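Local coordinates for protein fusolin (Anomala cuprea entomopoxvirus, PDB 4YN1) that forms the spindle-shaped crystals that enhance viral virulence and probably acts on chitin as a lytic polysaccharide monooxygenase, at residues R78-C81 with W82-Q86; V165-P168 with L169-L172. All coordinates share one frame; numbering follows the deposited sequence.

Contact 1. Residues R78-C81 with W82-Q86; sequences RDIC and WIKEQ. With NAG (2-acetamido-2-deoxy-beta-D-glucopyranose), chain B; NAG (2-acetamido-2-deoxy-beta-D-glucopyranose), chain C.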
loop_
_atom_site.group_PDB
_atom_site.type_symbol
_atom_site.label_atom_id
_atom_site.label_comp_id
_atom_site.label_asym_id
_atom_site.label_seq_id
_atom_site.Cartn_x
_atom_site.Cartn_y
_atom_site.Cartn_z
ATOM N N ARG A 78 -18.391 -9.606 6.569
ATOM C CA ARG A 78 -17.941 -9.368 7.942
ATOM C C ARG A 78 -16.973 -10.420 8.440
ATOM O O ARG A 78 -16.262 -10.173 9.415
ATOM C CB ARG A 78 -19.116 -9.329 8.931
ATOM C CG ARG A 78 -20.047 -8.148 8.679
ATOM C CD ARG A 78 -21.279 -8.170 9.537
ATOM N NE ARG A 78 -22.300 -7.199 9.107
ATOM C CZ ARG A 78 -23.236 -7.408 8.179
ATOM N NH1 ARG A 78 -23.306 -8.575 7.536
ATOM N NH2 ARG A 78 -24.104 -6.450 7.879
ATOM N N ASP A 79 -17.014 -11.596 7.847
ATOM C CA ASP A 79 -16.204 -12.737 8.258
ATOM C C ASP A 79 -14.840 -12.669 7.619
ATOM O O ASP A 79 -14.711 -12.983 6.452
ATOM C CB ASP A 79 -16.942 -14.039 7.882
ATOM C CG ASP A 79 -16.231 -15.307 8.342
ATOM O OD1 ASP A 79 -15.197 -15.189 9.047
ATOM O OD2 ASP A 79 -16.685 -16.405 7.971
ATOM N N ILE A 80 -13.820 -12.286 8.376
ATOM C CA ILE A 80 -12.456 -12.194 7.829
ATOM C C ILE A 80 -11.938 -13.531 7.282
ATOM O O ILE A 80 -11.220 -13.534 6.282
ATOM C CB ILE A 80 -11.486 -11.499 8.826
ATOM C CG1 ILE A 80 -10.277 -10.849 8.098
ATOM C CG2 ILE A 80 -11.056 -12.441 9.952
ATOM C CD1 ILE A 80 -10.615 -9.653 7.250
ATOM N N CYS A 81 -12.395 -14.683 7.827
ATOM C CA CYS A 81 -11.990 -15.988 7.274
ATOM C C CYS A 81 -12.479 -16.170 5.848
ATOM O O CYS A 81 -11.750 -16.689 5.008
ATOM C CB CYS A 81 -12.473 -17.119 8.171
ATOM S SG CYS A 81 -11.777 -17.047 9.828
ATOM N N TRP A 82 -13.697 -15.697 5.554
ATOM C CA TRP A 82 -14.259 -15.709 4.207
ATOM C C TRP A 82 -13.397 -14.800 3.285
ATOM O O TRP A 82 -13.058 -15.187 2.172
ATOM C CB TRP A 82 -15.726 -15.218 4.215
ATOM C CG TRP A 82 -16.309 -15.055 2.846
ATOM C CD1 TRP A 82 -16.533 -13.889 2.182
ATOM C CD2 TRP A 82 -16.689 -16.105 1.950
ATOM N NE1 TRP A 82 -17.038 -14.143 0.933
ATOM C CE2 TRP A 82 -17.132 -15.497 0.756
ATOM C CE3 TRP A 82 -16.767 -17.506 2.066
ATOM C CZ2 TRP A 82 -17.641 -16.238 -0.316
ATOM C CZ3 TRP A 82 -17.290 -18.236 1.007
ATOM C CH2 TRP A 82 -17.685 -17.606 -0.179
ATOM N N ILE A 83 -13.024 -13.631 3.767
ATOM C CA ILE A 83 -12.185 -12.689 2.977
ATOM C C ILE A 83 -10.824 -13.324 2.641
ATOM O O ILE A 83 -10.423 -13.407 1.477
ATOM C CB ILE A 83 -12.022 -11.361 3.759
ATOM C CG1 ILE A 83 -13.397 -10.643 3.935
ATOM C CG2 ILE A 83 -10.951 -10.428 3.130
ATOM C CD1 ILE A 83 -14.143 -10.340 2.712
ATOM N N LYS A 84 -10.157 -13.805 3.676
ATOM C CA LYS A 84 -8.827 -14.417 3.571
ATOM C C LYS A 84 -8.771 -15.590 2.642
ATOM O O LYS A 84 -7.758 -15.786 1.984
ATOM C CB LYS A 84 -8.368 -14.908 4.941
ATOM C CG LYS A 84 -8.049 -13.823 5.937
ATOM C CD LYS A 84 -7.435 -14.443 7.188
ATOM C CE LYS A 84 -7.327 -13.427 8.279
ATOM N NZ LYS A 84 -6.643 -13.967 9.499
ATOM N N GLU A 85 -9.808 -16.426 2.631
ATOM C CA GLU A 85 -9.758 -17.664 1.874
ATOM C C GLU A 85 -10.411 -17.598 0.511
ATOM O O GLU A 85 -9.996 -18.331 -0.378
ATOM C CB GLU A 85 -10.356 -18.802 2.735
ATOM C CG GLU A 85 -9.759 -18.926 4.142
ATOM C CD GLU A 85 -8.359 -19.493 4.296
ATOM O OE1 GLU A 85 -7.863 -19.523 5.447
ATOM O OE2 GLU A 85 -7.741 -19.867 3.275
ATOM N N GLN A 86 -11.410 -16.745 0.318
ATOM C CA GLN A 86 -12.121 -16.675 -0.958
ATOM C C GLN A 86 -12.124 -15.328 -1.669
ATOM O O GLN A 86 -12.327 -15.306 -2.880
ATOM C CB GLN A 86 -13.589 -17.050 -0.722
ATOM C CG GLN A 86 -13.807 -18.414 -0.057
ATOM C CD GLN A 86 -13.369 -19.577 -0.919
ATOM O OE1 GLN A 86 -13.483 -19.545 -2.148
ATOM N NE2 GLN A 86 -12.883 -20.646 -0.293
HETATM C C1 NAG B . -18.716 -9.087 13.316
HETATM C C2 NAG B . -20.242 -9.024 13.237
HETATM C C3 NAG B . -20.808 -10.359 13.719
HETATM C C4 NAG B . -20.242 -11.506 12.895
HETATM C C5 NAG B . -18.717 -11.448 12.837
HETATM C C6 NAG B . -18.144 -12.397 11.813
HETATM C C7 NAG B . -21.461 -6.891 13.533
HETATM C C8 NAG B . -21.862 -5.828 14.513
HETATM N N2 NAG B . -20.760 -7.925 14.036
HETATM O O3 NAG B . -22.222 -10.326 13.544
HETATM O O4 NAG B . -20.591 -12.747 13.505
HETATM O O5 NAG B . -18.279 -10.133 12.462
HETATM O O6 NAG B . -16.769 -12.646 12.072
HETATM O O7 NAG B . -21.779 -6.831 12.352
HETATM C C1 NAG C . -14.689 -5.721 12.922
HETATM C C2 NAG C . -14.510 -7.236 12.903
HETATM C C3 NAG C . -15.825 -7.870 12.445
HETATM C C4 NAG C . -16.971 -7.413 13.337
HETATM C C5 NAG C . -17.009 -5.887 13.385
HETATM C C6 NAG C . -18.052 -5.326 14.328
HETATM C C7 NAG C . -12.430 -8.379 12.319
HETATM C C8 NAG C . -11.378 -8.581 11.268
HETATM N N2 NAG C . -13.436 -7.581 11.988
HETATM O O3 NAG C . -15.705 -9.293 12.446
HETATM O O4 NAG C . -18.209 -7.879 12.815
HETATM O O5 NAG C . -15.736 -5.412 13.850
HETATM O O6 NAG C . -17.878 -5.824 15.650
HETATM O O7 NAG C . -12.375 -8.931 13.413
#
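At the start of helix 80-87, capped by Asp-79 and lying beside a bound glycan, the residues around the N-cap bond to those three to five positions further on. Asp-79 occupies the N-cap position, and its backbone carbonyl begins the helical bonding: Ile-83 N reaches Asp-79 O at 3.2 Å, while the bond from Trp-82 N to the same oxygen is weak, with an N-H...O angle of only 122°. The next bond is straighter: Lys-84 N donates to Ile-80 O over 2.8 Å at 174°. Glu-85 N then bonds to Cys-81 O.

The Asp-79 carboxylate adds the capping bond. Its CG is anti to the backbone N (chi1 -176°), which swings OD1 back over the first turn, where Cys-81 N meets it at 3.1 Å from above the carboxylate plane. Trp-82 crosses this side chain at about a right angle, CB against CB, and its indole leads away from the cap; NE1 is hydrogen-bonded to Ala-73 O. Farther along the helix, Gln-86 CB rests over one indole face, offset toward the rim.

Ile-80 works on two fronts. Its CD1 meets Ile-83 CB at 4.1 Å, the two side chains crossing at about a right angle, and its CG1 touches CE of the extended Lys-84 chain. Ile-80 CB also lies 3.8 Å from C8, the acetamido methyl of the chain C N-acetylglucosamine. Glu-150 and Tyr-152 of strand 147-154 belong to the same glycan pocket and also touch Ile-80. Arg-78 extends from CG to NE along the other sugar, its CD lying 3.2 Å from O7 of the chain B N-acetylglucosamine.

Contact 2. Residues V165-P168 with L169-L172; sequences VTWP and LLEL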
loop_
_atom_site.group_PDB
_atom_site.type_symbol
_atom_site.label_atom_id
_atom_site.label_comp_id
_atom_site.label_asym_id
_atom_site.label_seq_id
_atom_site.Cartn_x
_atom_site.Cartn_y
_atom_site.Cartn_z
ATOM N N VAL A 165 2.958 -9.500 0.949
ATOM C CA VAL A 165 1.992 -9.141 1.986
ATOM C C VAL A 165 0.908 -10.246 1.920
ATOM O O VAL A 165 0.331 -10.460 0.862
ATOM C CB VAL A 165 1.395 -7.746 1.700
ATOM C CG1 VAL A 165 0.212 -7.461 2.595
ATOM C CG2 VAL A 165 2.454 -6.667 1.852
ATOM N N THR A 166 0.697 -10.994 3.007
ATOM C CA THR A 166 -0.288 -12.088 3.037
ATOM C C THR A 166 -0.959 -12.055 4.402
ATOM O O THR A 166 -0.399 -11.495 5.355
ATOM C CB THR A 166 0.404 -13.469 2.792
ATOM O OG1 THR A 166 1.312 -13.710 3.873
ATOM C CG2 THR A 166 1.178 -13.508 1.529
ATOM N N TRP A 167 -2.169 -12.602 4.494
ATOM C CA TRP A 167 -2.955 -12.519 5.734
ATOM C C TRP A 167 -2.282 -13.086 7.008
ATOM O O TRP A 167 -2.286 -12.413 8.048
ATOM C CB TRP A 167 -4.348 -13.103 5.536
ATOM C CG TRP A 167 -5.172 -12.302 4.584
ATOM C CD1 TRP A 167 -5.496 -12.623 3.292
ATOM C CD2 TRP A 167 -5.761 -11.023 4.842
ATOM N NE1 TRP A 167 -6.311 -11.664 2.764
ATOM C CE2 TRP A 167 -6.519 -10.681 3.704
ATOM C CE3 TRP A 167 -5.863 -10.219 5.982
ATOM C CZ2 TRP A 167 -7.271 -9.504 3.639
ATOM C CZ3 TRP A 167 -6.612 -9.051 5.918
ATOM C CH2 TRP A 167 -7.281 -8.694 4.746
ATOM N N PRO A 168 -1.576 -14.221 6.953
ATOM C CA PRO A 168 -0.857 -14.675 8.172
ATOM C C PRO A 168 0.294 -13.760 8.613
ATOM O O PRO A 168 0.816 -13.935 9.721
ATOM C CB PRO A 168 -0.361 -16.068 7.814
ATOM C CG PRO A 168 -0.708 -16.306 6.424
ATOM C CD PRO A 168 -1.417 -15.160 5.832
ATOM N N LEU A 169 0.700 -12.765 7.771
ATOM C CA LEU A 169 1.723 -11.802 8.157
ATOM C C LEU A 169 1.114 -10.466 8.545
ATOM O O LEU A 169 1.866 -9.497 8.698
ATOM C CB LEU A 169 2.738 -11.606 7.017
ATOM C CG LEU A 169 3.474 -12.828 6.539
ATOM C CD1 LEU A 169 4.558 -12.436 5.516
ATOM C CD2 LEU A 169 4.078 -13.576 7.716
ATOM N N LEU A 170 -0.215 -10.396 8.740
ATOM C CA LEU A 170 -0.924 -9.141 9.087
ATOM C C LEU A 170 -1.622 -9.259 10.424
ATOM O O LEU A 170 -2.076 -10.334 10.792
ATOM C CB LEU A 170 -1.955 -8.806 8.000
ATOM C CG LEU A 170 -1.424 -8.312 6.658
ATOM C CD1 LEU A 170 -2.541 -8.274 5.659
ATOM C CD2 LEU A 170 -0.790 -6.963 6.780
ATOM N N GLU A 171 -1.622 -8.178 11.182
ATOM C CA GLU A 171 -2.273 -8.064 12.467
ATOM C C GLU A 171 -3.250 -6.902 12.436
ATOM O O GLU A 171 -2.902 -5.807 11.986
ATOM C CB GLU A 171 -1.232 -7.929 13.598
ATOM C CG GLU A 171 -0.357 -6.696 13.657
ATOM C CD GLU A 171 0.739 -6.823 14.705
ATOM O OE1 GLU A 171 0.893 -5.884 15.518
ATOM O OE2 GLU A 171 1.437 -7.865 14.723
ATOM N N LEU A 172 -4.440 -7.120 12.960
ATOM C CA LEU A 172 -5.485 -6.087 13.011
ATOM C C LEU A 172 -5.153 -5.036 14.045
ATOM O O LEU A 172 -4.867 -5.366 15.190
ATOM C CB LEU A 172 -6.834 -6.728 13.340
ATOM C CG LEU A 172 -8.038 -5.784 13.386
ATOM C CD1 LEU A 172 -8.416 -5.337 11.980
ATOM C CD2 LEU A 172 -9.240 -6.459 14.025
#
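Two consecutive i-to-i+3 backbone bonds, Leu-169 N to Thr-166 O at 2.9 Å and Leu-170 N to Trp-167 O at 3.0 Å, define a short 3-10 turn at the entrance to strand 170-176. The chain straightens from Leu-170 onward into the strand, which runs antiparallel to strand 147-154 in the beta-sheet framework of this monooxygenase-type domain.

Side chains gather on two sides of the turn. Thr-166 and Leu-169 lie alongside each other, pointing the same way; chi1 of 64° sets Thr-166 OG1 between its own N and carbonyl carbon, where it meets Leu-169 CG at 3.5 Å. Leu-170 instead joins the buried side chains: its CG is anti to the carbonyl carbon (chi1 -72°), and the CD1 branch reaches between Val-165 CG1, at 4.2 Å, and the six-membered part of the Trp-167 indole. Tyr-152 and Tyr-212 each make an edge-to-face ring contact with Trp-167, while Leu-92 touches Val-165, Trp-167 and Leu-170. The indole N-H of the buried Trp-167 is hydrogen-bonded to Val-88 O, which fixes the far side of the ring system. Across the turn itself, the nearest indole atom to Leu-170 CD1 is Trp-167 CE3, at 3.9 Å.

Following the chain from the N terminus, contact 1 closes the first turns of helix 80-87, after strand 70-72; contact 2 closes a 3-10 turn later, between strands 147-154 and 170-176. They are in series, neither nesting nor crossing, and both lie in what is probably a single monooxygenase-like domain. Their centres lie about 13 Å apart, yet they meet directly through Trp-167: its CG packs against Lys-84 CG at 3.5 Å, and its CZ2 against Ile-83 CG2 at 3.8 Å. The indole thus ties the helix to the turn opening strand 170-176, while Tyr-152 of strand 147-154 touches Ile-80, Trp-167 and Leu-170, connecting both contacts to the sheet.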